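Local coordinates for autophagy-related protein 9 (PDB 7D0I) that scrambles phospholipids between membrane leaflets as a homotrimer and supplies membrane for the growing autophagosome, at residues 483-493 with 589-600. The protein carries 1 engineered substitution. Residues are numbered along the deposited sequence; the frame is centred on the assembly and turned at random.
Sequences YAAASHYVSQF and SKAVQQEFCSLY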
# COMPACT_ATOMS: atom_id res chain seq x y z
N TYR A 483 -1.98 26.02 -15.55
CA TYR A 483 -1.25 27.24 -15.88
C TYR A 483 -0.15 27.52 -14.87
O TYR A 483 0.89 28.07 -15.24
CB TYR A 483 -2.21 28.42 -15.96
CG TYR A 483 -2.97 28.48 -17.25
CD1 TYR A 483 -2.32 28.56 -18.46
CD2 TYR A 483 -4.35 28.48 -17.26
CE1 TYR A 483 -3.01 28.63 -19.63
CE2 TYR A 483 -5.04 28.54 -18.43
CZ TYR A 483 -4.37 28.62 -19.61
OH TYR A 483 -5.07 28.69 -20.79
N ALA A 484 -0.35 27.14 -13.61
CA ALA A 484 0.73 27.28 -12.63
C ALA A 484 1.92 26.41 -13.01
O ALA A 484 3.07 26.87 -13.02
CB ALA A 484 0.22 26.91 -11.24
N ALA A 485 1.65 25.15 -13.36
CA ALA A 485 2.72 24.25 -13.77
C ALA A 485 3.40 24.74 -15.04
O ALA A 485 4.62 24.64 -15.17
CB ALA A 485 2.16 22.85 -13.97
N ALA A 486 2.64 25.28 -15.98
CA ALA A 486 3.25 25.74 -17.23
C ALA A 486 4.09 26.98 -17.01
O ALA A 486 5.18 27.11 -17.59
CB ALA A 486 2.17 26.00 -18.27
N SER A 487 3.61 27.92 -16.19
CA SER A 487 4.39 29.10 -15.88
C SER A 487 5.67 28.73 -15.16
O SER A 487 6.72 29.34 -15.39
CB SER A 487 3.57 30.06 -15.04
OG SER A 487 2.29 30.27 -15.62
N HIS A 488 5.60 27.73 -14.28
CA HIS A 488 6.81 27.25 -13.63
C HIS A 488 7.76 26.64 -14.64
O HIS A 488 8.96 26.94 -14.63
CB HIS A 488 6.43 26.23 -12.56
CG HIS A 488 7.60 25.74 -11.76
ND1 HIS A 488 8.61 26.58 -11.34
CD2 HIS A 488 7.91 24.51 -11.30
CE1 HIS A 488 9.50 25.88 -10.66
NE2 HIS A 488 9.09 24.62 -10.62
N TYR A 489 7.25 25.79 -15.52
CA TYR A 489 8.11 25.09 -16.47
C TYR A 489 8.86 26.05 -17.37
O TYR A 489 10.06 25.90 -17.59
CB TYR A 489 7.30 24.11 -17.31
CG TYR A 489 8.06 23.60 -18.50
CD1 TYR A 489 9.08 22.69 -18.36
CD2 TYR A 489 7.75 24.04 -19.77
CE1 TYR A 489 9.78 22.24 -19.44
CE2 TYR A 489 8.44 23.58 -20.86
CZ TYR A 489 9.45 22.68 -20.68
OH TYR A 489 10.15 22.22 -21.77
N VAL A 490 8.17 27.04 -17.92
CA VAL A 490 8.81 27.88 -18.93
C VAL A 490 9.89 28.76 -18.33
O VAL A 490 10.61 29.46 -19.05
CB VAL A 490 7.78 28.75 -19.68
CG1 VAL A 490 6.85 27.87 -20.47
CG2 VAL A 490 7.02 29.60 -18.71
N SER A 491 10.04 28.73 -17.00
CA SER A 491 11.04 29.54 -16.34
C SER A 491 12.29 28.76 -15.94
O SER A 491 13.24 29.36 -15.44
CB SER A 491 10.44 30.20 -15.09
OG SER A 491 10.30 29.25 -14.06
N GLN A 492 12.31 27.46 -16.17
CA GLN A 492 13.44 26.63 -15.77
C GLN A 492 14.58 26.67 -16.76
O GLN A 492 15.48 25.83 -16.68
CB GLN A 492 12.99 25.18 -15.60
CG GLN A 492 11.84 25.00 -14.65
CD GLN A 492 12.18 25.38 -13.25
OE1 GLN A 492 12.66 24.56 -12.48
NE2 GLN A 492 11.93 26.63 -12.90
N PHE A 493 14.59 27.62 -17.69
CA PHE A 493 15.61 27.70 -18.74
C PHE A 493 16.27 29.07 -18.71
O PHE A 493 16.05 29.88 -19.62
CB PHE A 493 15.01 27.41 -20.11
CG PHE A 493 14.51 26.01 -20.25
CD1 PHE A 493 15.27 25.07 -20.90
CD2 PHE A 493 13.30 25.64 -19.73
CE1 PHE A 493 14.82 23.78 -21.03
CE2 PHE A 493 12.85 24.36 -19.86
CZ PHE A 493 13.61 23.43 -20.51
N SER A 589 15.11 18.98 -22.70
CA SER A 589 15.68 19.64 -23.85
C SER A 589 15.20 21.08 -23.94
O SER A 589 14.28 21.51 -23.24
CB SER A 589 15.34 18.88 -25.12
OG SER A 589 16.13 19.32 -26.21
N LYS A 590 15.85 21.83 -24.82
CA LYS A 590 15.42 23.17 -25.17
C LYS A 590 14.48 23.17 -26.37
O LYS A 590 13.62 24.05 -26.47
CB LYS A 590 16.63 24.05 -25.48
CG LYS A 590 16.32 25.52 -25.63
CD LYS A 590 15.89 26.12 -24.32
CE LYS A 590 15.65 27.60 -24.48
NZ LYS A 590 16.79 28.24 -25.18
N ALA A 591 14.62 22.19 -27.26
CA ALA A 591 13.68 22.06 -28.37
C ALA A 591 12.28 21.72 -27.87
O ALA A 591 11.28 22.21 -28.40
CB ALA A 591 14.17 21.00 -29.35
N VAL A 592 12.20 20.87 -26.84
CA VAL A 592 10.91 20.58 -26.23
C VAL A 592 10.29 21.85 -25.67
O VAL A 592 9.08 22.06 -25.77
CB VAL A 592 11.07 19.50 -25.15
CG1 VAL A 592 9.84 19.43 -24.29
CG2 VAL A 592 11.33 18.18 -25.79
N GLN A 593 11.11 22.72 -25.09
CA GLN A 593 10.57 23.96 -24.56
C GLN A 593 10.14 24.90 -25.67
O GLN A 593 9.15 25.62 -25.53
CB GLN A 593 11.59 24.65 -23.67
CG GLN A 593 11.02 25.77 -22.85
CD GLN A 593 11.71 27.08 -23.12
OE1 GLN A 593 12.55 27.18 -24.00
NE2 GLN A 593 11.35 28.10 -22.35
N GLN A 594 10.86 24.90 -26.79
CA GLN A 594 10.42 25.71 -27.93
C GLN A 594 9.07 25.24 -28.44
O GLN A 594 8.19 26.06 -28.73
CB GLN A 594 11.46 25.65 -29.04
CG GLN A 594 12.84 26.14 -28.64
CD GLN A 594 12.94 27.64 -28.63
OE1 GLN A 594 12.55 28.31 -29.58
NE2 GLN A 594 13.46 28.19 -27.54
N GLU A 595 8.87 23.93 -28.53
CA GLU A 595 7.58 23.41 -28.96
C GLU A 595 6.48 23.76 -27.96
O GLU A 595 5.41 24.25 -28.34
CB GLU A 595 7.65 21.90 -29.17
CG GLU A 595 6.47 21.37 -29.95
CD GLU A 595 6.36 19.87 -29.88
OE1 GLU A 595 7.10 19.26 -29.08
OE2 GLU A 595 5.54 19.29 -30.61
N PHE A 596 6.74 23.53 -26.67
CA PHE A 596 5.73 23.83 -25.67
C PHE A 596 5.40 25.32 -25.63
O PHE A 596 4.28 25.69 -25.28
CB PHE A 596 6.17 23.36 -24.30
CG PHE A 596 5.14 23.57 -23.24
CD1 PHE A 596 5.21 24.65 -22.40
CD2 PHE A 596 4.09 22.69 -23.11
CE1 PHE A 596 4.26 24.84 -21.43
CE2 PHE A 596 3.14 22.89 -22.15
CZ PHE A 596 3.23 23.96 -21.31
N CYS A 597 6.36 26.18 -25.96
CA CYS A 597 6.05 27.59 -26.05
C CYS A 597 5.37 27.95 -27.36
O CYS A 597 4.80 29.04 -27.47
CB CYS A 597 7.31 28.43 -25.86
SG CYS A 597 7.73 28.72 -24.14
N SER A 598 5.43 27.08 -28.36
CA SER A 598 4.53 27.23 -29.49
C SER A 598 3.10 26.87 -29.10
O SER A 598 2.15 27.44 -29.66
CB SER A 598 4.97 26.36 -30.66
OG SER A 598 4.52 25.04 -30.49
N LEU A 599 2.93 25.94 -28.17
CA LEU A 599 1.60 25.61 -27.68
C LEU A 599 1.09 26.60 -26.64
O LEU A 599 -0.12 26.84 -26.55
CB LEU A 599 1.58 24.22 -27.07
CG LEU A 599 1.78 23.02 -27.99
CD1 LEU A 599 2.25 21.85 -27.17
CD2 LEU A 599 0.49 22.69 -28.68
N TYR A 600 1.98 27.18 -25.84
CA TYR A 600 1.65 28.02 -24.70
C TYR A 600 2.20 29.41 -24.98
O TYR A 600 3.32 29.72 -24.57
CB TYR A 600 2.24 27.40 -23.46
CG TYR A 600 2.08 28.13 -22.15
CD1 TYR A 600 0.87 28.15 -21.50
CD2 TYR A 600 3.15 28.72 -21.54
CE1 TYR A 600 0.73 28.78 -20.30
CE2 TYR A 600 3.02 29.35 -20.34
CZ TYR A 600 1.81 29.38 -19.72
OH TYR A 600 1.67 30.02 -18.52
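Ser487 OG is gripped twice: it accepts from Tyr600 OH across the contact, 3.0 Å away, and donates to Tyr483 O one helical turn back. The Tyr600-Ser487 bond closes one end of a helix-helix packing in the probably cytoplasmic part of the Atg9 fold, where helices 483-489 and 591-599 run closer to antiparallel than parallel (137°), their axes 11.7 Å apart. Tyr600, the first residue after helix 591-599 to leave helical geometry, reaches across because its CG lies anti to the backbone N (chi1 177°). Ala486 CB sits over one face of its ring, 3.8 Å from the centroid, a CH-pi contact, while Tyr483 CD1 meets Tyr600 CE1 edge to edge at 3.6 Å. A leucine in place of Tyr600 would probably leave Ser487 OG without its donor across the contact and Ala486 CB without the ring face it lies over. Tyr600 opens strand 600-602, which pairs antiparallel with strand 455-457, and Tyr457 of that strand meets both tyrosine rings. Midway, Tyr489 turns its edge to the face of Phe596, planes perpendicular and centroids 5.3 Å apart, an offset edge-to-face pair. Val490 CG1 touches both Cys597 SG and Tyr600 CD2, 3.9 Å from each. At the far end the amide of Gln593 stacks nearly parallel to the Phe493 ring, 20° between planes, with Gln593 CG 4.1 Å from the ring centroid.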